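Long-range contacts in polyporopepsin (PDB 1WKR), which cleaves proteins as a pepsin-like aspartic endopeptidase of broad specificity, with milk-clotting activity: residues Val5-Gln10 with Gly158-Gly163; Val16-Gly21 with Asp75-Gly80; Asp57-Thr62 with Gly115-His120; Trp189-Ser194 with Leu304-Gly309; Ser202-Thr207 with Leu219-Ala224. All coordinates share one frame; numbering follows the deposited sequence.

Contact 1: Val5-Gln10 with Gly158-Gly163; sequences VPATNQ and GELTFG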
# COMPACT_ATOMS: atom_id res chain seq x y z
N VAL A 5 0.94 3.24 -15.51
CA VAL A 5 -0.48 3.56 -15.41
C VAL A 5 -0.67 4.64 -14.39
O VAL A 5 -0.03 4.58 -13.30
CB VAL A 5 -1.37 2.37 -15.16
CG1 VAL A 5 -1.07 1.74 -13.93
CG2 VAL A 5 -2.76 2.65 -15.20
N PRO A 6 -1.46 5.66 -14.60
CA PRO A 6 -1.72 6.70 -13.54
C PRO A 6 -2.51 6.08 -12.44
O PRO A 6 -3.23 5.12 -12.61
CB PRO A 6 -2.57 7.76 -14.30
CG PRO A 6 -2.43 7.43 -15.71
CD PRO A 6 -2.20 5.97 -15.87
N ALA A 7 -2.37 6.67 -11.25
CA ALA A 7 -3.12 6.20 -10.06
C ALA A 7 -3.70 7.43 -9.35
O ALA A 7 -3.12 8.52 -9.32
CB ALA A 7 -2.15 5.45 -9.12
N THR A 8 -4.86 7.21 -8.77
CA THR A 8 -5.64 8.27 -8.17
C THR A 8 -5.70 8.12 -6.66
O THR A 8 -6.02 7.07 -6.13
CB THR A 8 -7.06 8.27 -8.72
OG1 THR A 8 -6.98 8.52 -10.14
CG2 THR A 8 -7.89 9.38 -8.19
N ASN A 9 -5.34 9.23 -5.98
CA ASN A 9 -5.33 9.31 -4.52
C ASN A 9 -6.73 9.51 -4.04
O ASN A 9 -7.33 10.58 -4.32
CB ASN A 9 -4.42 10.48 -4.12
CG ASN A 9 -4.14 10.54 -2.65
OD1 ASN A 9 -5.02 10.29 -1.83
ND2 ASN A 9 -2.92 10.91 -2.27
N GLN A 10 -7.29 8.56 -3.30
CA GLN A 10 -8.62 8.65 -2.68
C GLN A 10 -8.50 8.82 -1.17
O GLN A 10 -9.40 8.41 -0.42
CB GLN A 10 -9.48 7.41 -3.01
CG GLN A 10 -9.69 7.21 -4.51
CD GLN A 10 -10.75 6.17 -4.87
OE1 GLN A 10 -11.45 6.38 -5.88
NE2 GLN A 10 -10.88 5.14 -4.08
N GLY A 158 -0.59 9.99 -8.93
CA GLY A 158 0.29 8.82 -8.68
C GLY A 158 0.58 8.07 -9.94
O GLY A 158 0.02 8.34 -11.03
N GLU A 159 1.46 7.07 -9.81
CA GLU A 159 1.87 6.26 -10.99
C GLU A 159 2.33 4.92 -10.53
O GLU A 159 3.05 4.80 -9.53
CB GLU A 159 2.99 6.98 -11.79
CG GLU A 159 3.39 6.23 -13.07
CD GLU A 159 4.49 6.95 -13.73
OE1 GLU A 159 5.66 6.90 -13.22
OE2 GLU A 159 4.27 7.50 -14.80
N LEU A 160 1.96 3.90 -11.26
CA LEU A 160 2.58 2.54 -11.19
C LEU A 160 3.42 2.35 -12.41
O LEU A 160 2.91 2.59 -13.53
CB LEU A 160 1.54 1.44 -11.10
CG LEU A 160 0.98 1.19 -9.70
CD1 LEU A 160 0.54 2.31 -8.91
CD2 LEU A 160 0.00 -0.04 -9.79
N THR A 161 4.63 1.86 -12.27
CA THR A 161 5.47 1.51 -13.44
C THR A 161 5.85 0.05 -13.28
O THR A 161 6.46 -0.36 -12.27
CB THR A 161 6.73 2.36 -13.55
OG1 THR A 161 6.34 3.77 -13.55
CG2 THR A 161 7.46 2.10 -14.83
N PHE A 162 5.50 -0.74 -14.27
CA PHE A 162 5.83 -2.17 -14.29
C PHE A 162 7.09 -2.38 -15.16
O PHE A 162 7.10 -2.01 -16.35
CB PHE A 162 4.68 -2.97 -14.90
CG PHE A 162 3.45 -2.99 -13.99
CD1 PHE A 162 3.35 -3.96 -12.99
CD2 PHE A 162 2.46 -2.03 -14.10
CE1 PHE A 162 2.22 -4.02 -12.17
CE2 PHE A 162 1.37 -2.08 -13.19
CZ PHE A 162 1.25 -3.07 -12.26
N GLY A 163 8.11 -2.92 -14.56
CA GLY A 163 9.31 -3.33 -15.30
C GLY A 163 10.44 -2.31 -15.29
O GLY A 163 11.48 -2.61 -15.89
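Four backbone hydrogen bonds join strands 5-9 and 158-162, two at each of two antiparallel pairs. At the pair Val5-Leu160 the bonds are reciprocal: Val5 N donates to Leu160 O at 2.9 Å, and Leu160 N returns a bond to Val5 O, also 2.9 Å, that is nearly straight at hydrogen (169°) and runs almost along the C=O axis. The pair Ala7-Gly158 is less regular. Gly158 N meets Ala7 O in the carbonyl plane at 3.0 Å, but Ala7 N, 2.9 Å from Gly158 O, stands well above the plane of that carbonyl, 72° out of it, so this donor does not use a lone pair. Between them Pro6 and Glu159 form the non-hydrogen-bonded pair, where Glu159 CA-H points at Val5 O (3.4 Å) and Pro6 CA-H at Gly158 O. Strand 3-9, to which residues 5-9 belong, lies in the six-stranded interdomain sheet of the pepsin fold, in which strand 155-162 has strand 142-146 as its other neighbour, as the backbone bonds of Glu159 with Ser146 and Thr161 with Ala144 attest. The packing lies on the buried face carrying Val5, Ala7 and Leu160. Val5 and Leu160 run side by side; Val5 CG1 sits in the crowded position between N and the carbonyl carbon (chi1 62°) and touches Leu160 CB at 3.9 Å. Further along, Leu160 CD1 reaches Ala7 CB at 4.1 Å. On the other face, Glu159 holds CG anti to its N, and the extended chain passes CG by Val5 O at 3.8 Å.

Contact 2: Val16-Gly21 with Asp75-Gly80; sequences VNVGVG and DTVTLG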
# COMPACT_ATOMS: atom_id res chain seq x y z
N VAL A 16 -6.29 2.39 -9.44
CA VAL A 16 -5.94 2.47 -10.85
C VAL A 16 -7.12 1.90 -11.62
O VAL A 16 -7.83 1.01 -11.20
CB VAL A 16 -4.65 1.71 -11.23
CG1 VAL A 16 -3.43 2.35 -10.64
CG2 VAL A 16 -4.73 0.25 -10.76
N ASN A 17 -7.32 2.45 -12.83
CA ASN A 17 -8.23 1.84 -13.82
C ASN A 17 -7.63 0.64 -14.40
O ASN A 17 -6.47 0.59 -14.85
CB ASN A 17 -8.53 2.89 -14.97
CG ASN A 17 -9.42 3.94 -14.44
OD1 ASN A 17 -9.25 5.13 -15.04
ND2 ASN A 17 -10.23 3.77 -13.57
N VAL A 18 -8.43 -0.44 -14.44
CA VAL A 18 -8.00 -1.75 -14.93
C VAL A 18 -9.06 -2.25 -15.89
O VAL A 18 -10.28 -2.34 -15.50
CB VAL A 18 -7.82 -2.78 -13.79
CG1 VAL A 18 -7.33 -4.10 -14.28
CG2 VAL A 18 -6.87 -2.19 -12.72
N GLY A 19 -8.71 -2.56 -17.11
CA GLY A 19 -9.68 -3.20 -18.02
C GLY A 19 -9.70 -4.68 -17.84
O GLY A 19 -8.66 -5.33 -17.63
N VAL A 20 -10.89 -5.28 -17.91
CA VAL A 20 -11.06 -6.71 -17.83
C VAL A 20 -12.02 -7.12 -18.95
O VAL A 20 -13.12 -6.54 -19.08
CB VAL A 20 -11.59 -7.16 -16.48
CG1 VAL A 20 -11.68 -8.69 -16.47
CG2 VAL A 20 -10.67 -6.65 -15.32
N GLY A 21 -11.57 -8.08 -19.72
CA GLY A 21 -12.40 -8.66 -20.86
C GLY A 21 -11.96 -8.07 -22.20
O GLY A 21 -11.15 -7.20 -22.34
N ASP A 75 -9.08 -14.20 -17.17
CA ASP A 75 -9.58 -13.20 -18.09
C ASP A 75 -8.42 -12.33 -18.58
O ASP A 75 -7.28 -12.42 -18.03
CB ASP A 75 -10.67 -12.32 -17.41
CG ASP A 75 -11.73 -11.88 -18.41
OD1 ASP A 75 -11.42 -11.59 -19.56
OD2 ASP A 75 -12.89 -11.66 -17.97
N THR A 76 -8.65 -11.53 -19.58
CA THR A 76 -7.63 -10.60 -20.11
C THR A 76 -7.72 -9.34 -19.29
O THR A 76 -8.78 -8.70 -19.18
CB THR A 76 -7.90 -10.31 -21.57
OG1 THR A 76 -7.64 -11.54 -22.27
CG2 THR A 76 -6.94 -9.27 -22.13
N VAL A 77 -6.59 -8.92 -18.73
CA VAL A 77 -6.50 -7.70 -17.88
C VAL A 77 -5.63 -6.70 -18.55
O VAL A 77 -4.49 -7.05 -19.01
CB VAL A 77 -5.91 -8.14 -16.51
CG1 VAL A 77 -5.51 -6.93 -15.68
CG2 VAL A 77 -6.97 -8.99 -15.78
N THR A 78 -6.04 -5.45 -18.59
CA THR A 78 -5.28 -4.35 -19.23
C THR A 78 -4.94 -3.31 -18.20
O THR A 78 -5.78 -2.87 -17.42
CB THR A 78 -6.16 -3.68 -20.32
OG1 THR A 78 -6.58 -4.72 -21.30
CG2 THR A 78 -5.40 -2.72 -21.11
N LEU A 79 -3.65 -2.97 -18.17
CA LEU A 79 -3.09 -1.97 -17.26
C LEU A 79 -2.36 -0.96 -18.18
O LEU A 79 -1.27 -1.22 -18.68
CB LEU A 79 -2.06 -2.63 -16.31
CG LEU A 79 -2.73 -3.57 -15.30
CD1 LEU A 79 -1.71 -4.49 -14.60
CD2 LEU A 79 -3.44 -2.71 -14.25
N GLY A 80 -2.98 0.19 -18.36
CA GLY A 80 -2.40 1.19 -19.34
C GLY A 80 -2.28 0.55 -20.65
O GLY A 80 -3.38 0.02 -21.24
O HOH W 1 -5.51 0.93 -17.30
O HOH W 2 -8.92 -6.18 -20.68
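Thr76 O is the best-held polar atom, gripped by two hydrogen bonds and one weaker contact. Gly21 N reaches it in the carbonyl plane at 2.9 Å, nearly straight at hydrogen (167°); water 2 donates to it, also at 2.9 Å; and Val20 CA-H adds a third approach at 3.3 Å. The same water donates to Gly21 O and accepts from Thr78 OG1, tying the two strands together. In this antiparallel pairing of strands 14-20 and 67-79 of the N-terminal lobe, the Gly19-Thr78 pair is reciprocal: Gly19 N lies on a lone pair of Thr78 O, while Thr78 N meets Gly19 O at 2.8 Å from 27° above the carbonyl plane. Water 1 continues the ladder, linking Asn17 O to Gly80 N. On the buried face, Val18 and Val77 both hold CG1 anti to the backbone N, and these methyls meet obliquely at 3.6 Å; Val18 CG2 lies beside Leu79 CD2 at 3.8 Å. Val20 CG1 presses on Asp75 OD2 at 3.5 Å. That carboxylate bonds Tyr46 through OD2, and Thr51 and the N-H of Thr76 through OD1, the last on its anti lone pair. A buried carboxylate with three donors around it is plausibly kept ionised.

Contact 3: Asp57-Thr62 with Gly115-His120; sequences DKVSVT and GTLSPH. With SO4 (sulfate ion), chain D.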
# COMPACT_ATOMS: atom_id res chain seq x y z
N ASP A 57 -12.03 -23.36 -8.93
CA ASP A 57 -11.84 -22.88 -7.54
C ASP A 57 -12.74 -21.75 -7.17
O ASP A 57 -13.05 -20.82 -7.94
CB ASP A 57 -10.41 -22.37 -7.41
CG ASP A 57 -9.40 -23.48 -7.51
OD1 ASP A 57 -9.51 -24.50 -6.73
OD2 ASP A 57 -8.46 -23.38 -8.31
N LYS A 58 -13.11 -21.76 -5.89
CA LYS A 58 -13.59 -20.54 -5.17
C LYS A 58 -12.34 -19.87 -4.56
O LYS A 58 -11.28 -20.45 -4.49
CB LYS A 58 -14.56 -20.95 -4.04
CG LYS A 58 -15.81 -21.76 -4.53
CD LYS A 58 -16.49 -21.02 -5.53
CE LYS A 58 -17.97 -21.73 -5.85
NZ LYS A 58 -18.64 -21.01 -6.91
N VAL A 59 -12.58 -18.61 -4.14
CA VAL A 59 -11.48 -17.81 -3.62
C VAL A 59 -11.98 -17.01 -2.43
O VAL A 59 -13.15 -16.62 -2.37
CB VAL A 59 -10.87 -16.88 -4.75
CG1 VAL A 59 -11.90 -15.90 -5.27
CG2 VAL A 59 -9.64 -16.15 -4.25
N SER A 60 -11.09 -16.80 -1.46
CA SER A 60 -11.42 -16.05 -0.20
C SER A 60 -10.12 -15.43 0.30
O SER A 60 -9.12 -16.07 0.37
CB SER A 60 -11.91 -17.16 0.86
OG SER A 60 -12.21 -16.56 2.03
N VAL A 61 -10.31 -14.14 0.69
CA VAL A 61 -9.20 -13.41 1.34
C VAL A 61 -9.74 -12.65 2.55
O VAL A 61 -10.73 -11.94 2.44
CB VAL A 61 -8.44 -12.45 0.36
CG1 VAL A 61 -7.29 -11.77 1.08
CG2 VAL A 61 -7.98 -13.24 -0.91
N THR A 62 -8.99 -12.73 3.65
CA THR A 62 -9.28 -11.94 4.84
C THR A 62 -8.22 -10.85 5.02
O THR A 62 -7.00 -11.14 4.97
CB THR A 62 -9.33 -12.84 6.09
OG1 THR A 62 -10.43 -13.76 5.95
CG2 THR A 62 -9.64 -12.07 7.38
N GLY A 115 -3.37 -20.73 -0.29
CA GLY A 115 -4.44 -20.85 0.74
C GLY A 115 -5.67 -20.13 0.41
O GLY A 115 -6.71 -20.30 1.06
N THR A 116 -5.67 -19.24 -0.61
CA THR A 116 -6.85 -18.47 -0.95
C THR A 116 -7.85 -19.24 -1.84
O THR A 116 -9.00 -18.81 -1.89
CB THR A 116 -6.53 -17.07 -1.57
OG1 THR A 116 -5.90 -17.25 -2.88
CG2 THR A 116 -5.59 -16.24 -0.64
N LEU A 117 -7.37 -20.24 -2.54
CA LEU A 117 -8.26 -21.02 -3.44
C LEU A 117 -8.77 -22.28 -2.64
O LEU A 117 -8.08 -22.86 -1.87
CB LEU A 117 -7.52 -21.52 -4.64
CG LEU A 117 -6.95 -20.40 -5.60
CD1 LEU A 117 -6.05 -21.03 -6.68
CD2 LEU A 117 -8.07 -19.55 -6.17
N SER A 118 -9.99 -22.64 -3.06
CA SER A 118 -10.59 -23.90 -2.52
C SER A 118 -11.27 -24.58 -3.72
O SER A 118 -12.05 -23.92 -4.40
CB SER A 118 -11.61 -23.60 -1.48
OG SER A 118 -12.21 -24.82 -1.00
N PRO A 119 -11.02 -25.87 -3.95
CA PRO A 119 -10.33 -26.82 -3.03
C PRO A 119 -8.87 -26.85 -3.16
O PRO A 119 -8.15 -27.53 -2.37
CB PRO A 119 -10.86 -28.18 -3.51
CG PRO A 119 -11.10 -28.00 -5.03
CD PRO A 119 -11.68 -26.56 -5.11
N HIS A 120 -8.19 -26.04 -4.06
CA HIS A 120 -6.76 -26.17 -4.28
C HIS A 120 -6.01 -25.26 -3.29
O HIS A 120 -5.43 -24.21 -3.71
CB HIS A 120 -6.49 -25.79 -5.72
CG HIS A 120 -7.02 -26.82 -6.69
ND1 HIS A 120 -8.07 -26.63 -7.47
CD2 HIS A 120 -6.53 -28.14 -6.88
CE1 HIS A 120 -8.35 -27.76 -8.25
NE2 HIS A 120 -7.48 -28.63 -7.84
S SO4 D . -19.96 -17.74 -5.55
O1 SO4 D . -21.21 -17.51 -6.61
O2 SO4 D . -18.84 -16.92 -6.13
O3 SO4 D . -20.36 -17.19 -4.30
O4 SO4 D . -19.58 -19.09 -5.46
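Strand 57-62 leads into the flap, the beta hairpin it forms with strand 67-79 over the active-site cleft of pepsin-like proteases, and along its other edge it takes up the short strand 117-118. Lys58 and Ser118 are a reciprocal pair: Lys58 N bonds Ser118 O at 2.8 Å almost along the C=O axis, and Ser118 N bonds Lys58 O at 2.9 Å from 36° above that carbonyl plane. Ser60 N extends the ladder to Thr116 O, in the carbonyl plane. Asp57 adds a side-chain grip. With CG beside its backbone N (chi1 -67°), its OD1 offers the syn lone pair to His120 ND1 at 2.7 Å, close to the ring plane but with carboxylate and ring turned 89° apart. His120 N adds a weak bond to OD1, so the carboxylate spans the bend beyond the cis peptide before Pro119; the negative charge would favour a protonated ring. Leu117 CD1 packs on Asp57 OD2 at 3.7 Å, and Leu117 CD2 on Val59 CB at 4.1 Å. Val61 CG2 lies alongside Thr116 CG2 at 3.8 Å and also packs on the bound peptide. Across the strand Lys58, bent at chi2, sends NZ to sulfate O4 at 2.6 Å and to Thr71. The strand-and-hairpin arrangement is that of the pepsin-fold N-terminal lobe, whose flap lies over the bound inhibitor.

Contact 4: Trp189-Ser194 with Leu304-Gly309; sequences WGINQS and LDFING. Unlike the reference sequence in segment 189-194: Ser194 (reference Thr).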
# COMPACT_ATOMS: atom_id res chain seq x y z
N TRP A 189 5.91 -7.55 1.29
CA TRP A 189 7.08 -6.72 0.96
C TRP A 189 7.66 -6.27 2.29
O TRP A 189 7.44 -5.14 2.77
CB TRP A 189 6.67 -5.53 0.06
CG TRP A 189 6.35 -6.07 -1.33
CD1 TRP A 189 5.11 -6.28 -1.87
CD2 TRP A 189 7.28 -6.51 -2.30
NE1 TRP A 189 5.22 -6.81 -3.16
CE2 TRP A 189 6.56 -6.97 -3.42
CE3 TRP A 189 8.68 -6.53 -2.35
CZ2 TRP A 189 7.18 -7.45 -4.55
CZ3 TRP A 189 9.29 -6.99 -3.48
CH2 TRP A 189 8.56 -7.45 -4.57
N GLY A 190 8.35 -7.22 2.94
CA GLY A 190 8.82 -7.06 4.35
C GLY A 190 10.23 -6.62 4.38
O GLY A 190 11.10 -7.12 3.64
N ILE A 191 10.51 -5.67 5.27
CA ILE A 191 11.84 -5.13 5.45
C ILE A 191 12.15 -5.03 6.95
O ILE A 191 11.25 -5.09 7.78
CB ILE A 191 12.02 -3.72 4.79
CG1 ILE A 191 11.12 -2.68 5.47
CG2 ILE A 191 11.67 -3.80 3.28
CD1 ILE A 191 11.38 -1.27 5.01
N ASN A 192 13.42 -4.83 7.26
CA ASN A 192 13.84 -4.43 8.57
C ASN A 192 14.05 -2.94 8.65
O ASN A 192 14.61 -2.37 7.70
CB ASN A 192 15.14 -5.18 8.95
CG ASN A 192 14.93 -6.69 8.88
OD1 ASN A 192 15.84 -7.38 8.21
ND2 ASN A 192 13.94 -7.21 9.37
N GLN A 193 13.62 -2.29 9.74
CA GLN A 193 13.92 -0.87 9.90
C GLN A 193 13.92 -0.54 11.39
O GLN A 193 13.40 -1.33 12.20
CB GLN A 193 12.87 0.02 9.18
CG GLN A 193 11.60 0.23 9.96
CD GLN A 193 10.52 0.95 9.14
OE1 GLN A 193 10.74 1.30 7.98
NE2 GLN A 193 9.38 1.19 9.78
N SER A 194 14.41 0.64 11.74
CA SER A 194 14.18 1.24 13.03
C SER A 194 13.58 2.62 12.83
O SER A 194 13.66 3.19 11.74
CB SER A 194 15.47 1.33 13.84
OG SER A 194 16.30 2.32 13.25
N LEU A 304 6.34 -8.86 12.67
CA LEU A 304 5.64 -7.94 11.74
C LEU A 304 5.17 -6.84 12.68
O LEU A 304 4.07 -6.97 13.31
CB LEU A 304 4.54 -8.68 10.99
CG LEU A 304 4.10 -7.95 9.74
CD1 LEU A 304 3.23 -8.86 8.84
CD2 LEU A 304 3.40 -6.66 9.99
N ASP A 305 5.94 -5.78 12.78
CA ASP A 305 5.82 -4.83 13.91
C ASP A 305 5.57 -3.41 13.44
O ASP A 305 5.57 -2.47 14.26
CB ASP A 305 7.09 -4.90 14.74
CG ASP A 305 7.35 -6.22 15.44
OD1 ASP A 305 6.43 -7.09 15.51
OD2 ASP A 305 8.47 -6.39 15.97
N PHE A 306 5.42 -3.24 12.13
CA PHE A 306 5.06 -1.93 11.56
C PHE A 306 4.47 -2.14 10.16
O PHE A 306 4.77 -3.19 9.54
CB PHE A 306 6.30 -0.95 11.51
CG PHE A 306 7.40 -1.45 10.60
CD1 PHE A 306 7.36 -1.27 9.23
CD2 PHE A 306 8.50 -2.12 11.14
CE1 PHE A 306 8.35 -1.72 8.40
CE2 PHE A 306 9.52 -2.57 10.31
CZ PHE A 306 9.45 -2.38 8.96
N ILE A 307 3.74 -1.15 9.74
CA ILE A 307 3.28 -1.08 8.32
C ILE A 307 3.61 0.35 7.86
O ILE A 307 2.98 1.32 8.35
CB ILE A 307 1.80 -1.41 8.13
CG1 ILE A 307 1.49 -2.81 8.65
CG2 ILE A 307 1.46 -1.30 6.66
CD1 ILE A 307 0.04 -3.24 8.58
N ASN A 308 4.52 0.48 6.90
CA ASN A 308 4.76 1.78 6.25
C ASN A 308 3.69 1.89 5.16
O ASN A 308 3.78 1.25 4.10
CB ASN A 308 6.16 1.86 5.66
CG ASN A 308 7.27 1.79 6.68
OD1 ASN A 308 7.06 1.88 7.89
ND2 ASN A 308 8.51 1.62 6.19
N GLY A 309 2.65 2.67 5.44
CA GLY A 309 1.46 2.75 4.59
C GLY A 309 1.46 3.85 3.62
O GLY A 309 2.48 4.50 3.34
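Gln193 places CG in the crowded position between N and the carbonyl carbon (chi1 81°) and runs on extended, while Phe306 does likewise with its ring and Asn308 holds CG beside its own N. These torsions bring an amide, a phenyl ring and a second amide together in the C-terminal lobe. Strand 306-308 lies between strands 207-211 and 218-220 in the psi arrangement of pepsin-like lobes, and strand 190-194 crosses it at 105°, the axes 9.1 Å apart, so that side chains carry most of the contact. Gln193 and Asn308 meet tip to tip in a two-bond amide ring: Asn308 ND2 donates to Gln193 OE1 at 2.9 Å, and Gln193 NE2 returns to Asn308 OD1 at 3.1 Å, each donor on a lone pair in the acceptor's plane. The oxygen of each amide thus faces the nitrogen of the other. The Gln193 amide also lies flat over the Phe306 ring, planes 14° apart, with CG in a CH-pi contact 3.8 Å from the centroid. Ile191 comes to the ring from its edge, CG1 at 3.9 Å from Phe306 CZ, while Gln193 NE2 rests over the centre of the ring, 3.2 Å from Phe306 CD1.

Contact 5: Ser202-Thr207 with Leu219-Ala224; sequences SILSST and LIASDA. With SO4 (sulfate ion), chain E.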
# COMPACT_ATOMS: atom_id res chain seq x y z
N SER A 202 14.18 6.96 20.91
CA SER A 202 13.84 5.75 20.17
C SER A 202 12.34 5.54 20.17
O SER A 202 11.67 5.76 21.18
CB SER A 202 14.56 4.51 20.82
OG SER A 202 14.22 3.34 20.04
N ILE A 203 11.78 5.17 19.08
CA ILE A 203 10.36 4.82 18.92
C ILE A 203 10.21 3.30 18.72
O ILE A 203 9.46 2.67 19.42
CB ILE A 203 9.72 5.65 17.82
CG1 ILE A 203 9.75 7.14 18.13
CG2 ILE A 203 8.28 5.13 17.56
CD1 ILE A 203 8.94 7.53 19.41
N LEU A 204 10.91 2.75 17.71
CA LEU A 204 10.84 1.35 17.38
C LEU A 204 12.23 0.86 17.15
O LEU A 204 12.87 1.31 16.16
CB LEU A 204 9.94 1.14 16.17
CG LEU A 204 9.67 -0.35 15.82
CD1 LEU A 204 8.70 -0.99 16.83
CD2 LEU A 204 9.04 -0.45 14.44
N SER A 205 12.74 -0.05 17.94
CA SER A 205 14.04 -0.63 17.73
C SER A 205 14.05 -1.51 16.47
O SER A 205 12.97 -2.07 16.10
CB SER A 205 14.46 -1.50 18.96
OG SER A 205 14.36 -0.71 20.19
N SER A 206 15.17 -1.71 15.89
CA SER A 206 15.32 -2.48 14.63
C SER A 206 14.51 -3.72 14.70
O SER A 206 14.62 -4.59 15.60
CB SER A 206 16.78 -2.87 14.48
OG SER A 206 17.55 -1.72 14.29
N THR A 207 13.63 -3.89 13.71
CA THR A 207 12.69 -5.04 13.69
C THR A 207 12.09 -5.16 12.28
O THR A 207 12.35 -4.34 11.40
CB THR A 207 11.59 -4.81 14.74
OG1 THR A 207 10.87 -6.02 14.91
CG2 THR A 207 10.59 -3.66 14.35
N LEU A 219 1.58 2.57 10.56
CA LEU A 219 1.26 1.86 11.79
C LEU A 219 2.50 1.30 12.44
O LEU A 219 3.39 0.75 11.78
CB LEU A 219 0.28 0.70 11.50
CG LEU A 219 -1.09 1.09 10.94
CD1 LEU A 219 -1.92 -0.20 10.69
CD2 LEU A 219 -1.81 2.01 11.92
N ILE A 220 2.54 1.43 13.76
CA ILE A 220 3.68 0.91 14.55
C ILE A 220 3.21 0.11 15.72
O ILE A 220 2.10 0.34 16.25
CB ILE A 220 4.64 2.10 14.97
CG1 ILE A 220 3.89 3.13 15.85
CG2 ILE A 220 5.20 2.75 13.72
CD1 ILE A 220 4.78 4.29 16.30
N ALA A 221 4.02 -0.84 16.13
CA ALA A 221 3.68 -1.72 17.26
C ALA A 221 3.22 -0.92 18.48
O ALA A 221 3.66 0.19 18.68
CB ALA A 221 4.88 -2.58 17.64
N SER A 222 2.36 -1.53 19.27
CA SER A 222 1.70 -0.78 20.36
C SER A 222 2.62 -0.16 21.35
O SER A 222 2.36 0.95 21.82
CB SER A 222 0.72 -1.76 21.09
OG SER A 222 -0.22 -2.31 20.17
N ASP A 223 3.72 -0.85 21.70
CA ASP A 223 4.69 -0.26 22.58
C ASP A 223 5.41 0.92 21.99
O ASP A 223 5.73 1.92 22.67
CB ASP A 223 5.70 -1.35 23.07
CG ASP A 223 6.27 -2.22 21.97
OD1 ASP A 223 5.57 -2.72 21.08
OD2 ASP A 223 7.51 -2.46 21.94
N ALA A 224 5.65 0.91 20.65
CA ALA A 224 6.21 2.05 19.94
C ALA A 224 5.21 3.18 19.82
O ALA A 224 5.59 4.35 19.99
CB ALA A 224 6.61 1.56 18.55
S SO4 E . 18.21 0.47 17.13
O1 SO4 E . 19.12 1.32 16.41
O2 SO4 E . 18.56 -0.86 16.69
O3 SO4 E . 18.49 0.55 18.62
O4 SO4 E . 16.83 0.66 16.82
O HOH W 3 9.15 0.30 20.97
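Ile203 and Leu204 both face Ile195 in a classic beta bulge, where Ile203 adopts phi/psi of -108°/-55° and the chain turns a corner before strand 207-211. Ala224, in the first turn of helix 222-232, is the residue set against this corner. Its CB comes to 3.2 Å from Ile203 O, and its CA-H faces the same oxygen at 3.3 Å, so the small methyl lets the helix approach the bulged backbone closely. Leu204, with CG anti to its N, sets CD1 against both Ala224 CB at 3.7 Å and Ala221 CB at 4.2 Å; Ala221 is the N-cap residue. Ile203 reaches over the other side of Ala224: its CG2, anti to the backbone N, lies 4.1 Å from Ala224 CB and meets Ile220 CD1 obliquely at 3.8 Å. Ile220 gets its CD1 there by setting CG1 between N and the carbonyl carbon and extending from it. Leu204 is further wedged against Ile195 and Phe306, which joins the corner to the core of the C-terminal lobe. Ile203 O accepts a hydrogen bond from water 3 at 2.8 Å, and that water gives a weak second bond to Asp223 OD2. Farther along the chain Ser206 binds a sulfate, probably from the crystallisation liquor, through its N and OG. Between the segments the grip is apolar, Ile203 and Leu204 closing on Ala224, with Ile220 and Ala221 beside them; no direct hydrogen bond joins the two, and water 3 leaves the bulge carbonyl satisfied by solvent rather than by the helix.

In the fold
From the N terminus, contact 1 closes the longest loop, from residue 5 to 163, bringing the first strand into the interdomain sheet. Contacts 2 and 3 are both nested inside it and cross each other, since residues 57-62 fall between 16-21 and 75-80, while their own partner, 115-120, comes after both; strand 67-79 neighbours both strands 14-20 and 57-62. Contacts 1 and 2 touch through Val16, which packs on Ala7. After contact 1 has closed, contact 4 opens, tying together parts of the C-terminal lobe, with contact 5 nested inside its loop. These two touch, Thr207 with Asp305 and Leu219 with Ile307, and lie across the chain's centre from contacts 1 and 2.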